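PDB 4A0S: octenoyl-CoA reductase/carboxylase from Streptomyces sp., which probably carboxylates and reduces 2-octenoyl-CoA with NADPH to supply an alkylmalonyl-CoA extender unit for cinnabaramide polyketide biosynthesis. Local coordinates for residues K94-Q99 against F166-G171; I247-V252 against E301-E306; A259-R262 against L268-N271. All coordinates share one frame; numbering follows the deposited sequence.

Contact 1 of 3, residues K94-Q99 against F166-G171. With CO8 (octanoyl-coenzyme A), chain E.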
# COMPACT_ATOMS: atom_id res chain seq x y z
N LYS A 94 -22.47 -7.11 -27.91
CA LYS A 94 -21.84 -6.97 -29.21
C LYS A 94 -20.36 -6.64 -29.08
O LYS A 94 -19.54 -7.16 -29.84
CB LYS A 94 -22.58 -5.94 -30.06
CG LYS A 94 -23.93 -6.43 -30.53
CD LYS A 94 -24.61 -5.48 -31.51
CE LYS A 94 -25.67 -6.22 -32.34
NZ LYS A 94 -25.14 -7.34 -33.19
N GLN A 95 -20.02 -5.79 -28.13
CA GLN A 95 -18.63 -5.45 -27.85
C GLN A 95 -17.91 -6.72 -27.40
O GLN A 95 -16.80 -6.99 -27.83
CB GLN A 95 -18.53 -4.42 -26.73
CG GLN A 95 -18.86 -2.98 -27.13
CD GLN A 95 -18.55 -1.99 -26.01
OE1 GLN A 95 -19.14 -2.05 -24.92
NE2 GLN A 95 -17.60 -1.08 -26.26
N ASN A 96 -18.55 -7.45 -26.50
CA ASN A 96 -18.05 -8.72 -26.01
C ASN A 96 -17.76 -9.63 -27.21
O ASN A 96 -16.63 -10.09 -27.40
CB ASN A 96 -19.10 -9.32 -25.07
CG ASN A 96 -18.65 -10.60 -24.39
OD1 ASN A 96 -17.72 -11.29 -24.84
ND2 ASN A 96 -19.33 -10.94 -23.30
N ALA A 97 -18.78 -9.83 -28.05
CA ALA A 97 -18.67 -10.71 -29.22
C ALA A 97 -17.63 -10.28 -30.25
O ALA A 97 -17.17 -11.11 -31.04
CB ALA A 97 -20.01 -10.84 -29.88
N ARG A 98 -17.23 -9.01 -30.24
CA ARG A 98 -16.26 -8.51 -31.22
C ARG A 98 -14.87 -9.09 -30.99
O ARG A 98 -13.99 -8.99 -31.85
CB ARG A 98 -16.21 -6.98 -31.20
CG ARG A 98 -17.23 -6.31 -32.11
CD ARG A 98 -17.23 -4.81 -31.87
NE ARG A 98 -18.59 -4.31 -31.63
CZ ARG A 98 -18.88 -3.33 -30.77
NH1 ARG A 98 -17.91 -2.75 -30.07
NH2 ARG A 98 -20.14 -2.94 -30.61
N GLN A 99 -14.69 -9.71 -29.82
CA GLN A 99 -13.44 -10.39 -29.49
C GLN A 99 -13.23 -11.63 -30.33
O GLN A 99 -12.11 -12.14 -30.41
CB GLN A 99 -13.45 -10.84 -28.04
CG GLN A 99 -13.47 -9.78 -26.97
CD GLN A 99 -13.45 -10.47 -25.64
OE1 GLN A 99 -12.39 -10.93 -25.19
NE2 GLN A 99 -14.62 -10.63 -25.04
N PHE A 166 -24.63 -9.13 -17.53
CA PHE A 166 -24.81 -7.72 -17.84
C PHE A 166 -24.03 -7.35 -19.11
O PHE A 166 -24.63 -6.94 -20.08
CB PHE A 166 -24.43 -6.82 -16.66
CG PHE A 166 -24.67 -5.37 -16.91
CD1 PHE A 166 -25.96 -4.86 -16.92
CD2 PHE A 166 -23.60 -4.53 -17.19
CE1 PHE A 166 -26.19 -3.51 -17.18
CE2 PHE A 166 -23.82 -3.17 -17.45
CZ PHE A 166 -25.13 -2.66 -17.44
N GLU A 167 -22.71 -7.50 -19.09
CA GLU A 167 -21.92 -7.43 -20.33
C GLU A 167 -21.69 -8.81 -20.91
O GLU A 167 -20.98 -8.95 -21.91
CB GLU A 167 -20.58 -6.74 -20.10
CG GLU A 167 -20.67 -5.25 -19.81
CD GLU A 167 -20.45 -4.92 -18.35
OE1 GLU A 167 -20.04 -5.83 -17.60
OE2 GLU A 167 -20.66 -3.74 -17.96
N THR A 168 -22.23 -9.84 -20.28
CA THR A 168 -22.18 -11.17 -20.85
C THR A 168 -23.56 -11.73 -20.90
O THR A 168 -24.44 -11.32 -20.15
CB THR A 168 -21.29 -12.18 -20.07
OG1 THR A 168 -22.03 -12.76 -18.99
CG2 THR A 168 -20.00 -11.54 -19.56
N ASN A 169 -23.74 -12.70 -21.77
CA ASN A 169 -24.98 -13.39 -21.84
C ASN A 169 -24.94 -14.56 -20.88
O ASN A 169 -23.94 -14.78 -20.17
CB ASN A 169 -25.23 -13.88 -23.26
CG ASN A 169 -26.67 -13.73 -23.68
OD1 ASN A 169 -27.59 -13.99 -22.89
ND2 ASN A 169 -26.89 -13.30 -24.92
N PHE A 170 -26.04 -15.31 -20.86
CA PHE A 170 -26.10 -16.58 -20.14
C PHE A 170 -25.95 -16.36 -18.65
O PHE A 170 -25.28 -17.11 -17.94
CB PHE A 170 -25.09 -17.59 -20.71
CG PHE A 170 -24.97 -17.51 -22.21
CD1 PHE A 170 -26.10 -17.66 -23.01
CD2 PHE A 170 -23.74 -17.27 -22.80
CE1 PHE A 170 -26.00 -17.56 -24.42
CE2 PHE A 170 -23.61 -17.17 -24.19
CZ PHE A 170 -24.76 -17.32 -25.01
N GLY A 171 -26.61 -15.29 -18.20
CA GLY A 171 -26.66 -14.96 -16.81
C GLY A 171 -27.46 -15.94 -15.96
O GLY A 171 -28.02 -16.93 -16.46
N1A CO8 E . -28.60 2.27 -27.85
C2A CO8 E . -27.60 1.61 -28.43
N3A CO8 E . -26.33 1.93 -28.22
C4A CO8 E . -26.04 2.95 -27.39
C5A CO8 E . -27.04 3.67 -26.75
C6A CO8 E . -28.36 3.31 -27.00
N6A CO8 E . -29.36 3.96 -26.41
N7A CO8 E . -26.46 4.61 -25.99
C8A CO8 E . -25.14 4.48 -26.15
N9A CO8 E . -24.88 3.48 -27.00
C1B CO8 E . -23.56 2.98 -27.47
C2B CO8 E . -22.96 3.92 -28.52
O2B CO8 E . -22.30 3.14 -29.55
C3B CO8 E . -21.94 4.68 -27.68
O3B CO8 E . -20.88 5.17 -28.49
P3B CO8 E . -20.94 6.74 -28.85
O7A CO8 E . -20.80 6.83 -30.48
O8A CO8 E . -22.46 7.31 -28.61
O9A CO8 E . -19.94 7.53 -28.10
C4B CO8 E . -21.44 3.63 -26.69
O4B CO8 E . -22.61 2.88 -26.36
C5B CO8 E . -21.01 4.25 -25.36
O5B CO8 E . -20.68 3.19 -24.43
P1A CO8 E . -19.28 2.36 -24.62
O1A CO8 E . -19.24 1.26 -23.38
O2A CO8 E . -19.16 1.63 -25.92
O3A CO8 E . -18.07 3.47 -24.53
P2A CO8 E . -17.25 4.00 -23.22
O4A CO8 E . -16.99 5.56 -23.43
O5A CO8 E . -15.97 3.25 -22.95
O6A CO8 E . -18.27 3.92 -21.95
CBP CO8 E . -19.00 3.37 -19.66
CCP CO8 E . -17.82 3.48 -20.65
CDP CO8 E . -19.45 4.81 -19.37
CEP CO8 E . -18.47 2.74 -18.38
CAP CO8 E . -20.15 2.51 -20.30
OAP CO8 E . -19.68 1.23 -20.83
C9P CO8 E . -21.38 2.30 -19.38
O9P CO8 E . -22.17 3.23 -19.20
N8P CO8 E . -21.54 1.07 -18.84
C7P CO8 E . -22.73 0.70 -18.01
C6P CO8 E . -22.48 0.68 -16.48
C5P CO8 E . -23.70 1.31 -15.77
O5P CO8 E . -23.98 2.49 -15.98
N4P CO8 E . -24.54 0.57 -15.05
C3P CO8 E . -24.38 -0.78 -14.51
C2P CO8 E . -24.30 -0.48 -13.00
S1P CO8 E . -22.73 -1.10 -12.27
C1' CO8 E . -23.37 -2.51 -11.50
O1' CO8 E . -24.55 -2.60 -11.12
C2' CO8 E . -22.45 -3.54 -11.39
C3' CO8 E . -22.74 -4.74 -10.80
C4' CO8 E . -21.73 -5.71 -10.69
C5' CO8 E . -20.52 -5.50 -11.58
C6' CO8 E . -19.66 -6.78 -11.39
C7' CO8 E . -18.32 -6.57 -12.03
C8' CO8 E . -17.56 -7.90 -11.94
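Asn96 ND2 donates to the backbone carbonyl Glu167 O at 2.9 Å, joining helix 89-97 to the loop before strand 176-180 in the GroES-like domain of this medium-chain dehydrogenase fold. The N-H points almost straight at the oxygen (158°) and arrives on a lone pair in the carbonyl plane, while the oxygen lies close to the plane of the Asn96 amide. With CG anti to the backbone N (chi1 -175°), the amide reaches off the helix toward the loop, and ND2 also comes within 3.8 Å of Thr168 CG2. Replacing Asn96 by alanine would probably leave the buried Glu167 carbonyl without this donor and open a gap against the Thr168 methyl. The Glu167 carboxylate heads away from the helix, and its OE1 accepts from Ala163 N. Asn96 O takes two N-H groups from opposite faces of its plane, Gln99 N and Gln99 NE2. Both segments also reach octanoyl-CoA, which is hydrogen-bonded by His91 of the same chain and by Arg286, Arg293 and Tyr349 of a neighbouring subunit. Phe166 CZ lies 3.6 Å from C3P of the ligand, its ring turned obliquely to that carbon, and Gln95 NE2 lies 3.1 Å from the phosphate oxygen O2A.

Contact 2 of 3, residues I247-V252 against E301-E306. With NAP (NADP nicotinamide-adenine-dinucleotide phosphate), chain F.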
# COMPACT_ATOMS: atom_id res chain seq x y z
N ILE A 247 -17.18 1.01 12.52
CA ILE A 247 -18.37 1.60 13.09
C ILE A 247 -19.19 2.08 11.89
O ILE A 247 -18.84 3.08 11.28
CB ILE A 247 -18.03 2.76 14.03
CG1 ILE A 247 -17.27 2.23 15.26
CG2 ILE A 247 -19.28 3.46 14.49
CD1 ILE A 247 -16.25 3.20 15.82
N PRO A 248 -20.24 1.32 11.53
CA PRO A 248 -20.99 1.75 10.36
C PRO A 248 -21.98 2.82 10.75
O PRO A 248 -22.57 2.76 11.83
CB PRO A 248 -21.72 0.48 9.95
CG PRO A 248 -21.99 -0.23 11.24
CD PRO A 248 -20.81 0.11 12.15
N VAL A 249 -22.13 3.83 9.91
CA VAL A 249 -23.25 4.74 10.08
C VAL A 249 -24.10 4.63 8.82
O VAL A 249 -23.68 4.98 7.73
CB VAL A 249 -22.82 6.18 10.39
CG1 VAL A 249 -24.03 7.04 10.65
CG2 VAL A 249 -21.92 6.21 11.62
N ALA A 250 -25.31 4.11 9.01
CA ALA A 250 -26.19 3.88 7.90
C ALA A 250 -26.89 5.17 7.56
O ALA A 250 -27.38 5.86 8.45
CB ALA A 250 -27.20 2.80 8.27
N VAL A 251 -26.96 5.49 6.28
CA VAL A 251 -27.84 6.53 5.81
C VAL A 251 -28.97 5.85 5.07
O VAL A 251 -28.74 5.13 4.10
CB VAL A 251 -27.15 7.56 4.92
CG1 VAL A 251 -28.09 8.74 4.66
CG2 VAL A 251 -25.87 8.03 5.57
N VAL A 252 -30.19 6.06 5.56
CA VAL A 252 -31.36 5.47 4.93
C VAL A 252 -32.39 6.58 4.69
O VAL A 252 -32.32 7.64 5.31
CB VAL A 252 -32.01 4.36 5.80
CG1 VAL A 252 -31.06 3.17 5.95
CG2 VAL A 252 -32.44 4.90 7.16
N GLU A 301 -21.50 13.18 16.07
CA GLU A 301 -22.42 12.97 17.19
C GLU A 301 -22.64 11.50 17.45
O GLU A 301 -22.61 11.06 18.60
CB GLU A 301 -23.81 13.57 16.93
CG GLU A 301 -23.89 15.04 16.61
CD GLU A 301 -25.34 15.55 16.61
OE1 GLU A 301 -26.05 15.36 17.62
OE2 GLU A 301 -25.76 16.16 15.59
N LYS A 302 -22.90 10.75 16.38
CA LYS A 302 -23.26 9.34 16.49
C LYS A 302 -22.06 8.44 16.69
O LYS A 302 -22.11 7.52 17.51
CB LYS A 302 -24.05 8.89 15.27
CG LYS A 302 -25.35 9.61 15.15
CD LYS A 302 -26.15 9.14 13.97
CE LYS A 302 -27.45 9.94 13.88
NZ LYS A 302 -28.31 9.79 15.09
N ALA A 303 -21.01 8.70 15.92
CA ALA A 303 -19.89 7.78 15.83
C ALA A 303 -18.62 8.33 16.46
O ALA A 303 -17.66 7.61 16.62
CB ALA A 303 -19.63 7.42 14.37
N GLY A 304 -18.62 9.62 16.79
CA GLY A 304 -17.49 10.22 17.47
C GLY A 304 -16.52 10.98 16.58
O GLY A 304 -15.80 11.85 17.05
N ARG A 305 -16.51 10.65 15.29
CA ARG A 305 -15.66 11.34 14.33
C ARG A 305 -16.33 11.42 12.98
O ARG A 305 -17.30 10.72 12.72
CB ARG A 305 -14.32 10.60 14.15
CG ARG A 305 -13.56 10.33 15.42
CD ARG A 305 -12.20 9.70 15.14
NE ARG A 305 -12.26 8.62 14.16
CZ ARG A 305 -12.37 7.33 14.46
NH1 ARG A 305 -12.46 6.93 15.72
NH2 ARG A 305 -12.41 6.43 13.49
N GLU A 306 -15.78 12.24 12.10
CA GLU A 306 -16.12 12.18 10.69
C GLU A 306 -15.85 10.79 10.13
O GLU A 306 -14.96 10.09 10.60
CB GLU A 306 -15.32 13.20 9.89
CG GLU A 306 -15.69 14.64 10.18
CD GLU A 306 -14.61 15.60 9.71
OE1 GLU A 306 -13.43 15.44 10.13
OE2 GLU A 306 -14.93 16.49 8.91
PA NAP F . -30.40 -1.61 -3.99
O1A NAP F . -30.48 -3.01 -3.27
O2A NAP F . -31.65 -1.13 -4.67
O5B NAP F . -30.02 -0.60 -2.89
C5B NAP F . -29.74 0.72 -3.30
C4B NAP F . -30.02 1.62 -2.11
O4B NAP F . -29.68 2.95 -2.54
C3B NAP F . -31.50 1.63 -1.69
O3B NAP F . -31.54 1.03 -0.41
C2B NAP F . -31.82 3.10 -1.48
O2B NAP F . -31.52 3.54 -0.15
C1B NAP F . -30.90 3.81 -2.40
N9A NAP F . -31.55 3.88 -3.74
C8A NAP F . -32.38 3.00 -4.32
N7A NAP F . -32.71 3.42 -5.55
C5A NAP F . -32.06 4.57 -5.73
C6A NAP F . -32.03 5.46 -6.77
N6A NAP F . -32.72 5.20 -7.88
N1A NAP F . -31.27 6.54 -6.65
C2A NAP F . -30.56 6.77 -5.55
N3A NAP F . -30.58 5.96 -4.52
C4A NAP F . -31.33 4.85 -4.60
O3 NAP F . -29.21 -1.59 -5.05
PN NAP F . -27.72 -2.09 -4.72
O1N NAP F . -27.76 -3.59 -5.18
O2N NAP F . -27.26 -1.78 -3.31
O5D NAP F . -26.96 -1.23 -5.83
C5D NAP F . -26.88 0.17 -5.57
C4D NAP F . -26.11 0.74 -6.72
O4D NAP F . -24.81 0.05 -6.73
C3D NAP F . -26.73 0.44 -8.08
O3D NAP F . -26.51 1.66 -8.82
C2D NAP F . -25.90 -0.70 -8.63
O2D NAP F . -25.88 -0.69 -10.08
C1D NAP F . -24.55 -0.25 -8.13
N1N NAP F . -23.76 -1.45 -7.94
C2N NAP F . -22.50 -1.46 -8.48
C3N NAP F . -21.77 -2.60 -8.28
C7N NAP F . -20.42 -2.61 -8.88
O7N NAP F . -19.93 -1.61 -9.41
N7N NAP F . -19.85 -3.78 -8.80
C4N NAP F . -22.27 -3.70 -7.57
C5N NAP F . -23.53 -3.70 -7.01
C6N NAP F . -24.29 -2.55 -7.20
P2B NAP F . -32.19 4.93 0.28
O1X NAP F . -31.97 4.74 1.88
O2X NAP F . -31.33 6.18 -0.26
O3X NAP F . -33.60 4.77 -0.24
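The backbones of Ile247, on strand 247-252, and Ala303, in the last turn of helix 285-303, come closest at 6.9 Å between CA atoms, where the helix end lies over one face of the parallel Rossmann sheet. Gly304, the first residue beyond the helix, takes a positive phi (99°) at which any side chain would press on the carbonyl of Ala303. Three methyl groups form the heart of the contact. Ala303 CB sits 3.8 Å from Val249 CG2 and 4.0 Å from Ile247 CG2, so one small helix residue rests on two alternate residues of the same strand. Ile247 directs CG2 at the helix by holding it anti to the backbone N, while CG1 lies beside that nitrogen. Lys302 adds only aliphatic carbon: its CD comes 4.5 Å from Val249 CG1, and the chain then leads away along Ile270 of the neighbouring strand. No hydrogen bond crosses between the segments. Pro248, between the two contact residues, points to the other side of the sheet, as do Ala250 and Val252, which pack on Val261 of helix 255-263. Thus the strand is sandwiched by helices. Past the helix end, Arg305 NH2 forms a salt bridge with Asp308 OD2 and a hydrogen bond to Gly221 O. The strand's other end belongs to the NADP site, as expected for a Rossmann fold: Val252 CA lies 3.2 Å from O1X of the phosphate on the adenosine ribose.

Contact 3 of 3, residues A259-R262 against L268-N271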
# COMPACT_ATOMS: atom_id res chain seq x y z
N ALA A 259 -35.06 0.27 9.99
CA ALA A 259 -35.33 -0.99 10.66
C ALA A 259 -34.45 -2.09 10.05
O ALA A 259 -33.86 -2.90 10.77
CB ALA A 259 -36.78 -1.33 10.56
N ALA A 260 -34.35 -2.09 8.72
CA ALA A 260 -33.53 -3.06 8.01
C ALA A 260 -32.07 -3.00 8.45
O ALA A 260 -31.48 -4.03 8.80
CB ALA A 260 -33.64 -2.83 6.51
N VAL A 261 -31.50 -1.81 8.47
CA VAL A 261 -30.08 -1.67 8.86
C VAL A 261 -29.88 -1.95 10.35
O VAL A 261 -28.82 -2.43 10.76
CB VAL A 261 -29.46 -0.30 8.48
CG1 VAL A 261 -29.52 -0.06 6.98
CG2 VAL A 261 -30.14 0.84 9.23
N ARG A 262 -30.88 -1.67 11.18
CA ARG A 262 -30.74 -1.99 12.59
C ARG A 262 -30.74 -3.49 12.78
O ARG A 262 -30.00 -4.02 13.60
CB ARG A 262 -31.83 -1.34 13.42
CG ARG A 262 -31.69 0.13 13.45
CD ARG A 262 -32.65 0.77 14.43
NE ARG A 262 -32.29 2.16 14.55
CZ ARG A 262 -31.31 2.61 15.33
NH1 ARG A 262 -30.61 1.77 16.07
NH2 ARG A 262 -31.04 3.91 15.35
N LEU A 268 -26.17 2.92 14.44
CA LEU A 268 -26.00 4.32 14.11
C LEU A 268 -26.61 4.55 12.75
O LEU A 268 -26.13 4.05 11.73
CB LEU A 268 -24.54 4.74 14.11
CG LEU A 268 -23.80 4.48 15.43
CD1 LEU A 268 -22.37 4.93 15.26
CD2 LEU A 268 -24.48 5.16 16.62
N VAL A 269 -27.71 5.29 12.76
CA VAL A 269 -28.50 5.47 11.58
C VAL A 269 -28.83 6.93 11.41
O VAL A 269 -29.19 7.62 12.37
CB VAL A 269 -29.80 4.65 11.66
CG1 VAL A 269 -30.54 4.73 10.34
CG2 VAL A 269 -29.47 3.21 12.02
N ILE A 270 -28.65 7.39 10.18
CA ILE A 270 -29.02 8.74 9.80
C ILE A 270 -30.13 8.63 8.76
O ILE A 270 -29.93 8.03 7.71
CB ILE A 270 -27.82 9.54 9.21
CG1 ILE A 270 -26.76 9.81 10.28
CG2 ILE A 270 -28.28 10.85 8.59
CD1 ILE A 270 -25.45 10.40 9.72
N ASN A 271 -31.30 9.17 9.06
CA ASN A 271 -32.32 9.27 8.04
C ASN A 271 -32.01 10.50 7.19
O ASN A 271 -31.84 11.59 7.72
CB ASN A 271 -33.72 9.35 8.65
CG ASN A 271 -34.81 9.20 7.61
OD1 ASN A 271 -34.86 9.96 6.63
ND2 ASN A 271 -35.69 8.21 7.79
O HOH W 1 -31.59 6.82 14.60
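Val261 CG2 meets Val269 CG2 at 3.7 Å, the tight part of a beta-alpha-beta unit in which helix 255-263 leads from strand 247-252 to strand 269-271 of the Rossmann sheet. The two valines cross obliquely, and Val269 CG1 also comes 4.1 Å from the same Val261 methyl. Val261 has CG2 between its backbone N and carbonyl carbon (chi1, measured to CG1, -60°), which turns that branch onto the strand. The loop residues Ala229 and Ser230 also lie against Val261, so this side is buried. The next residue, Arg262, makes the looser, exposed side. Its extended chain carries the guanidinium across Val269, whose CG2 lies 3.6 Å above one face, offset toward the rim; the methyl is thus lodged between a valine and a flat cation. The charge itself is answered outside these segments, by a salt bridge from NE to Glu258 in the same helix and a weak bond from NH1 to Asp267 O. On the solvent side, a water in the plane of the guanidinium takes a weak bond from Arg262 NH2 at 3.1 Å and also lies 3.4 Å from Val269 O, a weak and long contact.

Overall arrangement
Contact 1 comes first along the chain, in the GroES-like domain, and closes before contact 2 opens; its centre is about 40 Å from contact 2's and about 38 Å from contact 3's, on the opposite side of the chain's centre. Contacts 2 and 3, with centres about 10 Å apart, share the Rossmann sheet, and contact 3 falls within the sequence that contact 2 spans. Their strands 247-252 and 269-271 are neighbours, probably hydrogen-bonded from Ala250 O to Ile270 N (2.6 Å), with helices 285-303 and 255-263 on opposite faces. Contact 1 lines the octanoyl-CoA pocket, which helix 285-303 of a neighbouring subunit helps complete; the other two lie near NADP's adenosine phosphate.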